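Local atomic coordinates of type II secretion ATPase XpsE (Xanthomonas campestris, PDB entry 2D28), a protein that belongs to the GspE family of type II secretion ATPases, represented here by its N-terminal domain, a helical part joined to a small alpha/beta part. Residues R19-Q30 / L39-V49. The protein carries 1 engineered substitution. Sequence-based numbering, arbitrary orientation.
Sequences RLKDTDLVRARQ and LLALLGRLGLV. Engineered in segment 19-30: Val26 (natural residue Leu).
Ala28 CB stands 3.4 Å from Leu43 CD2, the closest carbon-carbon pair between 19-30 and 39-49 and tighter than carbons normally keep. No direct hydrogen bond joins the segments; apolar side chains make most of the contact. Both branches of Leu43 are used, CD2 toward Ala28 and Leu20 CD1, CD1 toward Leu20 CD2, and the side chains of Leu20 and Leu43 cross at about a right angle. With CG of Leu20 turned away from its own backbone N (chi1 171°), CD1 also reaches Val49 CG2 at 3.8 Å. Leu42 CD2 touches Ala28 CB and also lies against backbone, 3.4 Å from Gln30 N.

Leu48, the residue most covered across the contact, spans from this packed part to the solvent side. Its CD1 sits 3.7 Å from Asp24 CB, while CD2 faces the Asp24 carboxylate and lies at the edge of the Arg27 guanidinium, 3.9 Å from NH1. Arg27 NH1 is held by a salt bridge to Asp24 OD1 at 3.4 Å; Lys21 adds a long second one to OD2. A water bridges the segments here, donating to Asp24 OD2 and to Leu48 O (2.6 Å) and accepting from Lys21 N. Exposed Leu46 sets CD1 against Ala28 CB and CD2 at the guanidinium edge.

Behind the apolar side, helix 6-16 packs on Leu20 and Leu25, and helix 51-62 on Val49. Gly47 (phi 72°) follows helix 39-45 in a Schellman motif, Leu48 N bonding back to Leu43 O. The axes of helices 22-27 and 39-45 approach to 10.6 Å, their N-to-C directions 115° apart: a small helical bundle with steeply crossed helices.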
# COMPACT_ATOMS: atom_id res chain seq x y z
N ARG A 19 7.79 15.42 6.61
CA ARG A 19 6.50 14.76 6.84
C ARG A 19 6.53 13.89 8.09
O ARG A 19 5.56 13.18 8.39
CB ARG A 19 6.18 13.88 5.63
CG ARG A 19 6.11 14.64 4.30
CD ARG A 19 6.05 13.76 3.05
NE ARG A 19 6.16 14.56 1.83
CZ ARG A 19 6.53 14.07 0.63
NH1 ARG A 19 6.89 12.84 0.48
NH2 ARG A 19 6.60 14.84 -0.40
N LEU A 20 7.70 13.89 8.75
CA LEU A 20 7.97 13.09 9.95
C LEU A 20 9.05 13.86 10.75
O LEU A 20 10.06 14.28 10.17
CB LEU A 20 8.53 11.72 9.57
CG LEU A 20 9.08 10.82 10.73
CD1 LEU A 20 7.97 10.40 11.62
CD2 LEU A 20 9.76 9.58 10.17
N LYS A 21 8.84 14.00 12.05
CA LYS A 21 9.81 14.65 12.94
C LYS A 21 10.78 13.66 13.48
O LYS A 21 10.39 12.53 13.85
CB LYS A 21 9.12 15.27 14.18
CG LYS A 21 7.94 16.13 13.91
CD LYS A 21 7.61 16.91 15.20
CE LYS A 21 6.13 17.18 15.38
NZ LYS A 21 5.71 16.96 16.81
N ASP A 22 12.03 14.08 13.63
CA ASP A 22 13.06 13.16 14.02
C ASP A 22 12.84 12.71 15.46
O ASP A 22 13.19 11.58 15.80
CB ASP A 22 14.45 13.75 13.80
CG ASP A 22 14.86 14.76 14.82
OD1 ASP A 22 14.07 15.71 15.11
OD2 ASP A 22 15.98 14.66 15.39
N THR A 23 12.21 13.57 16.27
CA THR A 23 11.88 13.19 17.66
C THR A 23 10.85 12.09 17.69
O THR A 23 10.98 11.13 18.42
CB THR A 23 11.41 14.39 18.51
OG1 THR A 23 10.35 15.09 17.85
CG2 THR A 23 12.52 15.39 18.66
N ASP A 24 9.83 12.22 16.86
CA ASP A 24 8.84 11.16 16.74
C ASP A 24 9.41 9.83 16.24
O ASP A 24 8.98 8.71 16.65
CB ASP A 24 7.73 11.59 15.78
CG ASP A 24 6.85 12.69 16.33
OD1 ASP A 24 6.94 13.02 17.54
OD2 ASP A 24 6.05 13.30 15.60
N LEU A 25 10.35 9.92 15.31
CA LEU A 25 10.90 8.72 14.71
C LEU A 25 11.70 8.01 15.76
O LEU A 25 11.63 6.81 15.83
CB LEU A 25 11.80 9.04 13.52
CG LEU A 25 12.59 7.86 12.98
CD1 LEU A 25 11.67 6.65 12.62
CD2 LEU A 25 13.42 8.35 11.76
N VAL A 26 12.49 8.74 16.55
CA VAL A 26 13.30 8.10 17.61
C VAL A 26 12.42 7.41 18.66
O VAL A 26 12.71 6.31 19.09
CB VAL A 26 14.39 9.06 18.26
CG1 VAL A 26 13.85 10.43 18.58
CG2 VAL A 26 15.02 8.41 19.53
N ARG A 27 11.28 8.01 19.01
CA ARG A 27 10.36 7.34 19.93
C ARG A 27 9.79 6.04 19.33
O ARG A 27 9.72 5.01 20.00
CB ARG A 27 9.20 8.23 20.32
CG ARG A 27 9.53 9.53 21.09
CD ARG A 27 8.22 10.30 21.48
NE ARG A 27 7.09 9.38 21.29
CZ ARG A 27 6.07 9.54 20.44
NH1 ARG A 27 5.95 10.64 19.70
NH2 ARG A 27 5.14 8.58 20.37
N ALA A 28 9.33 6.10 18.09
CA ALA A 28 8.89 4.91 17.37
C ALA A 28 10.06 3.90 17.25
O ALA A 28 11.18 4.26 16.90
CB ALA A 28 8.34 5.29 15.99
N ARG A 29 9.79 2.67 17.67
CA ARG A 29 10.69 1.48 17.56
C ARG A 29 9.96 0.33 18.28
O ARG A 29 9.97 0.24 19.50
CB ARG A 29 12.14 1.62 18.13
CG ARG A 29 12.73 2.99 18.36
CD ARG A 29 12.38 3.63 19.68
NE ARG A 29 12.39 2.63 20.74
CZ ARG A 29 11.33 1.95 21.17
NH1 ARG A 29 10.10 2.18 20.71
NH2 ARG A 29 11.51 1.02 22.10
N GLN A 30 9.26 -0.52 17.52
CA GLN A 30 8.28 -1.43 18.10
C GLN A 30 7.89 -1.03 19.55
O GLN A 30 8.28 0.03 20.05
CB GLN A 30 8.80 -2.87 18.04
CG GLN A 30 10.25 -3.01 18.49
CD GLN A 30 10.43 -4.03 19.64
OE1 GLN A 30 9.59 -4.94 19.85
NE2 GLN A 30 11.53 -3.86 20.37
N LEU A 39 8.03 -0.66 10.88
CA LEU A 39 8.32 0.69 11.35
C LEU A 39 7.28 1.66 10.79
O LEU A 39 6.69 2.46 11.54
CB LEU A 39 9.76 1.13 11.00
CG LEU A 39 10.15 2.57 11.35
CD1 LEU A 39 9.79 2.89 12.83
CD2 LEU A 39 11.62 2.75 11.10
N LEU A 40 7.02 1.59 9.48
CA LEU A 40 6.11 2.57 8.90
C LEU A 40 4.65 2.39 9.40
O LEU A 40 3.93 3.33 9.65
CB LEU A 40 6.12 2.47 7.37
CG LEU A 40 7.40 3.03 6.74
CD1 LEU A 40 7.49 2.59 5.29
CD2 LEU A 40 7.40 4.57 6.83
N ALA A 41 4.26 1.14 9.52
CA ALA A 41 3.04 0.71 10.29
C ALA A 41 2.95 1.32 11.66
O ALA A 41 1.93 1.87 12.00
CB ALA A 41 3.02 -0.86 10.40
N LEU A 42 4.03 1.29 12.44
CA LEU A 42 4.00 1.77 13.81
C LEU A 42 3.83 3.29 13.82
O LEU A 42 3.01 3.81 14.58
CB LEU A 42 5.24 1.38 14.55
CG LEU A 42 5.34 1.79 16.01
CD1 LEU A 42 4.22 1.10 16.80
CD2 LEU A 42 6.70 1.43 16.54
N LEU A 43 4.58 3.98 12.95
CA LEU A 43 4.44 5.42 12.74
C LEU A 43 3.04 5.83 12.37
O LEU A 43 2.53 6.85 12.85
CB LEU A 43 5.45 5.95 11.67
CG LEU A 43 6.93 5.81 12.04
CD1 LEU A 43 7.84 6.04 10.84
CD2 LEU A 43 7.29 6.80 13.19
N GLY A 44 2.39 5.08 11.50
CA GLY A 44 1.02 5.35 11.17
C GLY A 44 0.12 5.14 12.38
O GLY A 44 -0.81 5.95 12.62
N ARG A 45 0.39 4.10 13.17
CA ARG A 45 -0.48 3.72 14.29
C ARG A 45 -0.29 4.68 15.46
O ARG A 45 -1.23 4.88 16.21
CB ARG A 45 -0.20 2.29 14.77
CG ARG A 45 -1.21 1.73 15.83
CD ARG A 45 -0.55 0.79 16.91
NE ARG A 45 -1.48 0.08 17.81
CZ ARG A 45 -2.32 -0.90 17.46
NH1 ARG A 45 -2.39 -1.34 16.20
NH2 ARG A 45 -3.12 -1.45 18.38
N LEU A 46 0.91 5.22 15.65
CA LEU A 46 1.16 6.24 16.65
C LEU A 46 0.67 7.66 16.23
O LEU A 46 0.82 8.62 16.99
CB LEU A 46 2.63 6.27 17.01
CG LEU A 46 3.14 5.06 17.79
CD1 LEU A 46 4.64 5.02 17.80
CD2 LEU A 46 2.65 5.13 19.22
N GLY A 47 0.07 7.79 15.06
CA GLY A 47 -0.38 9.07 14.55
C GLY A 47 0.74 10.04 14.08
O GLY A 47 0.53 11.27 13.97
N LEU A 48 1.90 9.50 13.77
CA LEU A 48 3.04 10.36 13.49
C LEU A 48 3.30 10.63 12.01
O LEU A 48 4.19 11.45 11.69
CB LEU A 48 4.31 9.79 14.13
CG LEU A 48 4.16 9.35 15.61
CD1 LEU A 48 5.44 8.67 16.10
CD2 LEU A 48 3.75 10.47 16.54
N VAL A 49 2.70 9.83 11.13
CA VAL A 49 2.80 10.05 9.67
C VAL A 49 1.39 9.93 9.17
O VAL A 49 0.71 8.95 9.43
CB VAL A 49 3.73 9.01 8.99
CG1 VAL A 49 3.68 9.05 7.47
CG2 VAL A 49 5.11 9.24 9.47
O HOH W 1 5.88 12.99 12.91